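Local coordinates for PGRP-Hd - Peptidoglycan recognition protein homologue (Alvinella pompejana, PDB 3EP1) that probably recognises bacterial peptidoglycan in innate immunity through a domain of the N-acetylmuramoyl-L-alanine amidase family, at residues N23-E28 with A141-S146; I29-T34 with I111-I116; G74-K79 with V99-K104. All coordinates share one frame; numbering follows the deposited sequence.

Contact 1 of 3, residues N23-E28 with A141-S146; sequences NGRADE and AAEELS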
loop_
_atom_site.group_PDB
_atom_site.type_symbol
_atom_site.label_atom_id
_atom_site.label_comp_id
_atom_site.label_asym_id
_atom_site.label_seq_id
_atom_site.Cartn_x
_atom_site.Cartn_y
_atom_site.Cartn_z
ATOM N N ASN A 23 19.359 3.913 1.395
ATOM C CA ASN A 23 19.253 4.986 2.385
ATOM C C ASN A 23 18.252 6.039 1.916
ATOM O O ASN A 23 18.507 6.760 0.949
ATOM C CB ASN A 23 20.619 5.633 2.615
ATOM N N GLY A 24 17.115 6.122 2.599
ATOM C CA GLY A 24 16.111 7.102 2.234
ATOM C C GLY A 24 15.084 6.569 1.253
ATOM O O GLY A 24 15.312 5.556 0.581
ATOM N N ARG A 25 13.941 7.245 1.178
ATOM C CA ARG A 25 12.896 6.841 0.258
ATOM C C ARG A 25 13.392 7.043 -1.163
ATOM O O ARG A 25 14.447 7.653 -1.396
ATOM C CB ARG A 25 11.634 7.677 0.457
ATOM C CG ARG A 25 10.926 7.450 1.770
ATOM C CD ARG A 25 11.114 8.640 2.684
ATOM N NE ARG A 25 10.659 9.861 2.033
ATOM C CZ ARG A 25 10.485 11.022 2.657
ATOM N NH1 ARG A 25 10.732 11.120 3.953
ATOM N NH2 ARG A 25 10.054 12.081 1.985
ATOM N N ALA A 26 12.632 6.518 -2.111
ATOM C CA ALA A 26 12.978 6.659 -3.510
ATOM C C ALA A 26 12.127 7.822 -3.962
ATOM O O ALA A 26 10.948 7.901 -3.613
ATOM C CB ALA A 26 12.617 5.394 -4.278
ATOM N N ASP A 27 12.723 8.740 -4.710
ATOM C CA ASP A 27 11.985 9.887 -5.175
ATOM C C ASP A 27 11.599 9.768 -6.637
ATOM O O ASP A 27 10.947 10.653 -7.181
ATOM C CB ASP A 27 12.774 11.176 -4.899
ATOM C CG ASP A 27 14.146 11.184 -5.545
ATOM O OD1 ASP A 27 14.875 10.177 -5.451
ATOM O OD2 ASP A 27 14.506 12.216 -6.133
ATOM N N GLU A 28 11.985 8.666 -7.274
ATOM C CA GLU A 28 11.613 8.462 -8.671
ATOM C C GLU A 28 11.427 6.999 -9.082
ATOM O O GLU A 28 12.118 6.103 -8.604
ATOM C CB GLU A 28 12.607 9.174 -9.604
ATOM C CG GLU A 28 14.067 8.800 -9.431
ATOM C CD GLU A 28 14.988 9.840 -10.051
ATOM O OE1 GLU A 28 16.223 9.660 -10.016
ATOM O OE2 GLU A 28 14.462 10.845 -10.570
ATOM N N ALA A 141 2.205 5.622 0.766
ATOM C CA ALA A 141 1.545 5.483 2.053
ATOM C C ALA A 141 2.504 4.853 3.061
ATOM O O ALA A 141 2.554 5.271 4.220
ATOM C CB ALA A 141 0.292 4.627 1.911
ATOM N N ALA A 142 3.269 3.858 2.608
ATOM C CA ALA A 142 4.235 3.163 3.463
ATOM C C ALA A 142 5.569 3.893 3.578
ATOM O O ALA A 142 6.519 3.374 4.158
ATOM C CB ALA A 142 4.472 1.755 2.954
ATOM N N GLU A 143 5.641 5.092 3.013
ATOM C CA GLU A 143 6.853 5.895 3.076
ATOM C C GLU A 143 8.063 5.257 2.375
ATOM O O GLU A 143 9.197 5.448 2.804
ATOM C CB GLU A 143 7.186 6.187 4.547
ATOM C CG GLU A 143 7.657 7.610 4.843
ATOM C CD GLU A 143 7.304 8.053 6.260
ATOM O OE1 GLU A 143 7.594 7.297 7.220
ATOM O OE2 GLU A 143 6.734 9.158 6.419
ATOM N N GLU A 144 7.828 4.503 1.308
ATOM C CA GLU A 144 8.930 3.884 0.564
ATOM C C GLU A 144 9.278 4.781 -0.627
ATOM O O GLU A 144 10.407 4.784 -1.123
ATOM C CB GLU A 144 8.538 2.487 0.072
ATOM C CG GLU A 144 8.311 1.461 1.174
ATOM C CD GLU A 144 9.589 1.036 1.880
ATOM O OE1 GLU A 144 9.518 0.134 2.744
ATOM O OE2 GLU A 144 10.668 1.591 1.577
ATOM N N LEU A 145 8.283 5.534 -1.077
ATOM C CA LEU A 145 8.424 6.472 -2.179
ATOM C C LEU A 145 8.029 7.845 -1.634
ATOM O O LEU A 145 7.090 7.944 -0.854
ATOM C CB LEU A 145 7.463 6.119 -3.318
ATOM C CG LEU A 145 7.586 4.816 -4.100
ATOM C CD1 LEU A 145 6.415 4.708 -5.055
ATOM C CD2 LEU A 145 8.907 4.794 -4.857
ATOM N N SER A 146 8.728 8.895 -2.057
ATOM C CA SER A 146 8.416 10.251 -1.604
ATOM C C SER A 146 7.040 10.669 -2.123
ATOM O O SER A 146 6.527 10.071 -3.066
ATOM C CB SER A 146 9.481 11.234 -2.087
ATOM O OG SER A 146 9.542 11.254 -3.497
#
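Ala26 O takes one hydrogen bond and one weaker CA-H contact from residues 141-146. Ser146 N gives Ala26 O a hydrogen bond of 2.9 Å. Leu145 CA adds a CA-H...O contact to the same Ala26 oxygen at 3.2 Å. The amide of Ala26 is used as well: its N bonds to Glu144 O at 3.0 Å, with an N-H...O angle of 168°. Two such bonds around one residue make a parallel beta bridge between Ala26 and Leu145. Both of these side chains lie on the same face of the sheet. The methyl CB of Ala26 meets branch CD2 of Leu145 at 3.8 Å. Leu145 also packs on Ile111, Trp96 and Ile136, so this side of the bridge belongs to the apolar interior. The other side is more polar. Ser146 OG sits between its own backbone N and carbonyl carbon (chi1 61°), over the backbone of Asp27, 3.3 Å from Asp27 CA. The chain of Arg25 bends at chi2 and chi3. Arg25 CB lies 3.5 Å from Glu144 O, and Ser146 CB stands at the edge of the Arg25 guanidinium, near its plane. Arg25 and Glu143 probably carry opposite charges, but their charged atoms do not touch; Glu143 OE2 has a weak hydrogen bond to Ser4 OG of the second subunit. Glu143 has positive phi and closes a Schellman motif at the end of helix 126-141. The chain turns there and enters the short strand 145-146. This is the closing step of a beta-alpha-beta crossover: strand 110-115 leads through helix 126-141 to a segment parallel to strand 26-33.

Contact 2 of 3, residues I29-T34 with I111-I116; sequences IFLWQT and IGVAVI
Trp32 O and Val115 N form the shortest of five backbone hydrogen bonds here, at 2.7 Å. The other four are Phe30 N to Ile111 O, Val113 N to Phe30 O, Trp32 N to Val113 O and Thr34 N to Val115 O. They pair strands 29-33 and 111-115 in parallel, with the short segments twisted 28° against each other. CA-H...O contacts add to the pairing. Ala114 CA comes to 3.0 Å from Trp32 O, which therefore has two partners.

The apolar contacts lie on the face of Ile29, Leu31, Val113 and Val115. Ile29 and Val113 stand side by side and point the same way, with their CG2 atoms 3.9 Å apart. Leu31 crosses Val115 at about a right angle, and its CD2 touches Val115 CG1 at 3.8 Å. Val115 CG2 sits between its own backbone N and carbonyl carbon, which brings it to 3.5 Å from Gln33 CA. Helices 126-141 and 160-167 pack on this face through Leu135, Leu128 and Phe162.

The polar side chains Gln33 and Thr34 lie at the C-terminal end of the pair. Thr34 OG1 passes 3.3 Å from Ile116 CA and is hydrogen-bonded to Thr38 OG1 and Gly117 N. Gln33 OE1 accepts a hydrogen bond from Phe119 N. Across the pair, the chemistry is thus that of a buried core: backbone bonds satisfy much of the main chain between the strands, and branched aliphatic groups fill one face.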
loop_
_atom_site.group_PDB
_atom_site.type_symbol
_atom_site.label_atom_id
_atom_site.label_comp_id
_atom_site.label_asym_id
_atom_site.label_seq_id
_atom_site.Cartn_x
_atom_site.Cartn_y
_atom_site.Cartn_z
ATOM N N ILE A 29 10.460 6.770 -9.963
ATOM C CA ILE A 29 10.156 5.430 -10.454
ATOM C C ILE A 29 10.523 5.313 -11.930
ATOM O O ILE A 29 10.008 6.058 -12.764
ATOM C CB ILE A 29 8.649 5.100 -10.308
ATOM C CG1 ILE A 29 8.245 5.038 -8.832
ATOM C CG2 ILE A 29 8.347 3.774 -10.978
ATOM C CD1 ILE A 29 8.230 6.363 -8.111
ATOM N N PHE A 30 11.408 4.380 -12.255
ATOM C CA PHE A 30 11.817 4.184 -13.642
ATOM C C PHE A 30 11.055 3.033 -14.276
ATOM O O PHE A 30 11.094 1.912 -13.778
ATOM C CB PHE A 30 13.325 3.923 -13.719
ATOM C CG PHE A 30 14.157 5.124 -13.385
ATOM C CD1 PHE A 30 14.108 6.263 -14.191
ATOM C CD2 PHE A 30 14.956 5.140 -12.249
ATOM C CE1 PHE A 30 14.840 7.400 -13.866
ATOM C CE2 PHE A 30 15.696 6.276 -11.913
ATOM C CZ PHE A 30 15.636 7.407 -12.723
ATOM N N LEU A 31 10.369 3.319 -15.382
ATOM C CA LEU A 31 9.579 2.316 -16.093
ATOM C C LEU A 31 10.292 1.688 -17.283
ATOM O O LEU A 31 10.758 2.388 -18.184
ATOM C CB LEU A 31 8.254 2.920 -16.570
ATOM C CG LEU A 31 7.040 2.849 -15.637
ATOM C CD1 LEU A 31 5.828 3.429 -16.347
ATOM C CD2 LEU A 31 6.754 1.407 -15.248
ATOM N N TRP A 32 10.371 0.364 -17.274
ATOM C CA TRP A 32 11.013 -0.392 -18.347
ATOM C C TRP A 32 10.100 -1.511 -18.785
ATOM O O TRP A 32 9.457 -2.137 -17.958
ATOM C CB TRP A 32 12.316 -1.030 -17.876
ATOM C CG TRP A 32 13.405 -0.081 -17.595
ATOM C CD1 TRP A 32 13.580 0.664 -16.468
ATOM C CD2 TRP A 32 14.510 0.216 -18.454
ATOM N NE1 TRP A 32 14.731 1.405 -16.568
ATOM C CE2 TRP A 32 15.322 1.152 -17.777
ATOM C CE3 TRP A 32 14.893 -0.221 -19.733
ATOM C CZ2 TRP A 32 16.500 1.661 -18.332
ATOM C CZ3 TRP A 32 16.064 0.284 -20.285
ATOM C CH2 TRP A 32 16.855 1.217 -19.582
ATOM N N GLN A 33 10.053 -1.767 -20.085
ATOM C CA GLN A 33 9.226 -2.840 -20.613
ATOM C C GLN A 33 10.151 -4.034 -20.837
ATOM O O GLN A 33 11.318 -3.846 -21.193
ATOM C CB GLN A 33 8.613 -2.427 -21.948
ATOM C CG GLN A 33 9.578 -2.530 -23.117
ATOM C CD GLN A 33 8.976 -2.064 -24.423
ATOM O OE1 GLN A 33 7.880 -2.472 -24.795
ATOM N NE2 GLN A 33 9.701 -1.210 -25.133
ATOM N N THR A 34 9.651 -5.250 -20.625
ATOM C CA THR A 34 10.488 -6.423 -20.851
ATOM C C THR A 34 10.662 -6.655 -22.353
ATOM O O THR A 34 11.546 -7.397 -22.788
ATOM C CB THR A 34 9.921 -7.678 -20.150
ATOM O OG1 THR A 34 8.587 -7.942 -20.594
ATOM C CG2 THR A 34 9.924 -7.465 -18.645
ATOM N N ILE A 111 13.115 3.441 -7.738
ATOM C CA ILE A 111 12.502 2.129 -7.822
ATOM C C ILE A 111 12.356 1.759 -9.300
ATOM O O ILE A 111 11.839 2.535 -10.100
ATOM C CB ILE A 111 11.119 2.134 -7.143
ATOM C CG1 ILE A 111 11.297 2.201 -5.631
ATOM C CG2 ILE A 111 10.332 0.900 -7.529
ATOM C CD1 ILE A 111 11.957 0.978 -5.053
ATOM N N GLY A 112 12.845 0.584 -9.659
ATOM C CA GLY A 112 12.751 0.145 -11.034
ATOM C C GLY A 112 11.587 -0.808 -11.174
ATOM O O GLY A 112 11.506 -1.803 -10.465
ATOM N N VAL A 113 10.674 -0.490 -12.079
ATOM C CA VAL A 113 9.513 -1.327 -12.307
ATOM C C VAL A 113 9.491 -1.780 -13.758
ATOM O O VAL A 113 9.525 -0.967 -14.671
ATOM C CB VAL A 113 8.197 -0.575 -12.016
ATOM C CG1 VAL A 113 7.017 -1.502 -12.251
ATOM C CG2 VAL A 113 8.176 -0.056 -10.591
ATOM N N ALA A 114 9.444 -3.085 -13.965
ATOM C CA ALA A 114 9.394 -3.629 -15.314
ATOM C C ALA A 114 7.953 -3.984 -15.630
ATOM O O ALA A 114 7.255 -4.549 -14.785
ATOM C CB ALA A 114 10.259 -4.872 -15.418
ATOM N N VAL A 115 7.500 -3.629 -16.832
ATOM C CA VAL A 115 6.145 -3.963 -17.262
ATOM C C VAL A 115 6.291 -5.070 -18.305
ATOM O O VAL A 115 6.952 -4.906 -19.335
ATOM C CB VAL A 115 5.392 -2.727 -17.831
ATOM C CG1 VAL A 115 5.157 -1.729 -16.711
ATOM C CG2 VAL A 115 6.177 -2.083 -18.965
ATOM N N ILE A 116 5.677 -6.207 -18.011
ATOM C CA ILE A 116 5.789 -7.380 -18.854
ATOM C C ILE A 116 5.048 -7.344 -20.180
ATOM O O ILE A 116 3.840 -7.530 -20.233
ATOM C CB ILE A 116 5.383 -8.628 -18.051
ATOM C CG1 ILE A 116 6.157 -8.648 -16.724
ATOM C CG2 ILE A 116 5.679 -9.876 -18.852
ATOM C CD1 ILE A 116 5.836 -9.809 -15.799
#

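Contact 3 of 3, residues G74-K79 with V99-K104; sequences GNDDIK and VGQHTK
Gln101 reaches across to Asp76 in a junction of two loops of the amidase-like fold. One loop leaves helix 59-72 through a Schellman motif at Gly74; the other leads toward strand 110-115. The Gln101 chain runs extended beyond CG (chi2 168°). Gln101 OE1 accepts a hydrogen bond from Asp76 N at 3.0 Å, in the amide plane and on a lone pair. Arg94 NH2 also bonds to this OE1. Gln101 NE2 donates to a water at 2.9 Å, and that water donates to Gly74 O and, weakly, to Asp76 OD1. Asn75 slides past Gln101 in the opposite direction, with the two amide planes 75° apart. An alanine at Gln101 would probably leave Asp76 N without its acceptor and take from the water and from Arg94 one partner each. Lys79 CG lies beside its own backbone N (chi1 -60°), and the chain extends onward. Lys79 CB and CG each come to 3.3 Å from Gln101 O. A CB on Gly100 would clash with Lys79 O and His102 CD2. Gln101 N bonds to Lys79 O at 3.2 Å. Lys79 O lies at the edge of the His102 ring, near its plane, 3.4 Å from His102 CD2.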
loop_
_atom_site.group_PDB
_atom_site.type_symbol
_atom_site.label_atom_id
_atom_site.label_comp_id
_atom_site.label_asym_id
_atom_site.label_seq_id
_atom_site.Cartn_x
_atom_site.Cartn_y
_atom_site.Cartn_z
ATOM N N GLY A 74 25.823 -10.991 -14.799
ATOM C CA GLY A 74 26.616 -10.450 -13.708
ATOM C C GLY A 74 25.904 -9.607 -12.659
ATOM O O GLY A 74 26.554 -9.079 -11.758
ATOM N N ASN A 75 24.585 -9.465 -12.760
ATOM C CA ASN A 75 23.844 -8.679 -11.776
ATOM C C ASN A 75 23.706 -9.442 -10.456
ATOM O O ASN A 75 23.781 -10.675 -10.428
ATOM C CB ASN A 75 22.454 -8.312 -12.315
ATOM C CG ASN A 75 22.518 -7.368 -13.505
ATOM O OD1 ASN A 75 23.095 -6.290 -13.417
ATOM N ND2 ASN A 75 21.927 -7.771 -14.620
ATOM N N ASP A 76 23.504 -8.702 -9.369
ATOM C CA ASP A 76 23.348 -9.290 -8.043
ATOM C C ASP A 76 22.005 -9.997 -7.848
ATOM O O ASP A 76 21.813 -10.689 -6.852
ATOM C CB ASP A 76 23.457 -8.211 -6.954
ATOM C CG ASP A 76 24.829 -7.578 -6.882
ATOM O OD1 ASP A 76 25.814 -8.252 -7.243
ATOM O OD2 ASP A 76 24.921 -6.413 -6.436
ATOM N N ASP A 77 21.081 -9.806 -8.789
ATOM C CA ASP A 77 19.742 -10.383 -8.694
ATOM C C ASP A 77 18.933 -9.841 -9.866
ATOM O O ASP A 77 19.462 -9.092 -10.683
ATOM C CB ASP A 77 19.115 -9.949 -7.359
ATOM C CG ASP A 77 17.753 -10.577 -7.098
ATOM O OD1 ASP A 77 17.424 -11.616 -7.699
ATOM O OD2 ASP A 77 17.017 -10.021 -6.259
ATOM N N ILE A 78 17.666 -10.235 -9.963
ATOM C CA ILE A 78 16.807 -9.733 -11.031
ATOM C C ILE A 78 16.949 -8.201 -10.933
ATOM O O ILE A 78 17.025 -7.659 -9.831
ATOM C CB ILE A 78 15.336 -10.229 -10.819
ATOM C CG1 ILE A 78 14.497 -9.955 -12.064
ATOM C CG2 ILE A 78 14.723 -9.586 -9.574
ATOM C CD1 ILE A 78 13.137 -10.612 -12.018
ATOM N N LYS A 79 17.023 -7.525 -12.079
ATOM C CA LYS A 79 17.224 -6.069 -12.162
ATOM C C LYS A 79 16.219 -5.112 -11.526
ATOM O O LYS A 79 16.592 -4.031 -11.061
ATOM C CB LYS A 79 17.363 -5.642 -13.623
ATOM C CG LYS A 79 18.515 -6.258 -14.375
ATOM C CD LYS A 79 18.494 -5.792 -15.819
ATOM C CE LYS A 79 19.550 -6.501 -16.640
ATOM N NZ LYS A 79 19.376 -6.230 -18.088
ATOM N N VAL A 99 18.557 -1.384 -3.535
ATOM C CA VAL A 99 19.015 -0.798 -4.795
ATOM C C VAL A 99 19.013 -1.823 -5.930
ATOM O O VAL A 99 19.528 -2.935 -5.785
ATOM C CB VAL A 99 20.441 -0.195 -4.660
ATOM C CG1 VAL A 99 20.445 0.937 -3.634
ATOM C CG2 VAL A 99 21.413 -1.269 -4.239
ATOM N N GLY A 100 18.411 -1.446 -7.056
ATOM C CA GLY A 100 18.359 -2.340 -8.194
ATOM C C GLY A 100 19.474 -2.039 -9.179
ATOM O O GLY A 100 20.387 -1.274 -8.870
ATOM N N GLN A 101 19.395 -2.651 -10.358
ATOM C CA GLN A 101 20.365 -2.440 -11.429
ATOM C C GLN A 101 19.561 -2.387 -12.732
ATOM O O GLN A 101 19.698 -3.241 -13.600
ATOM C CB GLN A 101 21.394 -3.581 -11.443
ATOM C CG GLN A 101 22.343 -3.534 -10.243
ATOM C CD GLN A 101 23.186 -4.789 -10.072
ATOM O OE1 GLN A 101 22.674 -5.857 -9.740
ATOM N NE2 GLN A 101 24.488 -4.659 -10.301
ATOM N N HIS A 102 18.723 -1.360 -12.837
ATOM C CA HIS A 102 17.826 -1.157 -13.974
ATOM C C HIS A 102 18.071 0.112 -14.790
ATOM O O HIS A 102 17.810 0.144 -15.993
ATOM C CB HIS A 102 16.388 -1.163 -13.462
ATOM C CG HIS A 102 16.192 -0.338 -12.227
ATOM N ND1 HIS A 102 16.092 1.035 -12.257
ATOM C CD2 HIS A 102 16.137 -0.690 -10.920
ATOM C CE1 HIS A 102 15.985 1.495 -11.022
ATOM N NE2 HIS A 102 16.011 0.468 -10.192
ATOM N N THR A 103 18.548 1.168 -14.145
ATOM C CA THR A 103 18.813 2.407 -14.864
ATOM C C THR A 103 20.212 2.901 -14.495
ATOM O O THR A 103 20.407 3.563 -13.477
ATOM C CB THR A 103 17.762 3.481 -14.530
ATOM O OG1 THR A 103 17.924 3.900 -13.171
ATOM C CG2 THR A 103 16.368 2.924 -14.700
ATOM N N LYS A 104 21.178 2.564 -15.343
ATOM C CA LYS A 104 22.575 2.913 -15.118
ATOM C C LYS A 104 22.771 4.317 -14.584
ATOM O O LYS A 104 22.332 5.294 -15.188
ATOM C CB LYS A 104 23.382 2.725 -16.405
HETATM O O HOH W 1 26.475 -6.718 -9.877
#

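The three contacts are nested along the chain. Contact 3 lies inside the loop closed by contact 2, and contact 2 inside the loop closed by contact 1. Contacts 1 and 2 both use strand 26-33, one at its start and one further along, and their centres are about 16 Å apart. They meet where Leu145 and Ala26 pack on Ile111. Contact 3 joins loops beside the sheet, its centre about 12 Å from that of contact 2. The two touch through His102 and Thr103, which meet Gly112, Phe30 and Trp32. Contacts 1 and 3 do not touch. The central strand pair thus touches both the helix-to-strand turn of contact 1 and the loop junction of contact 3.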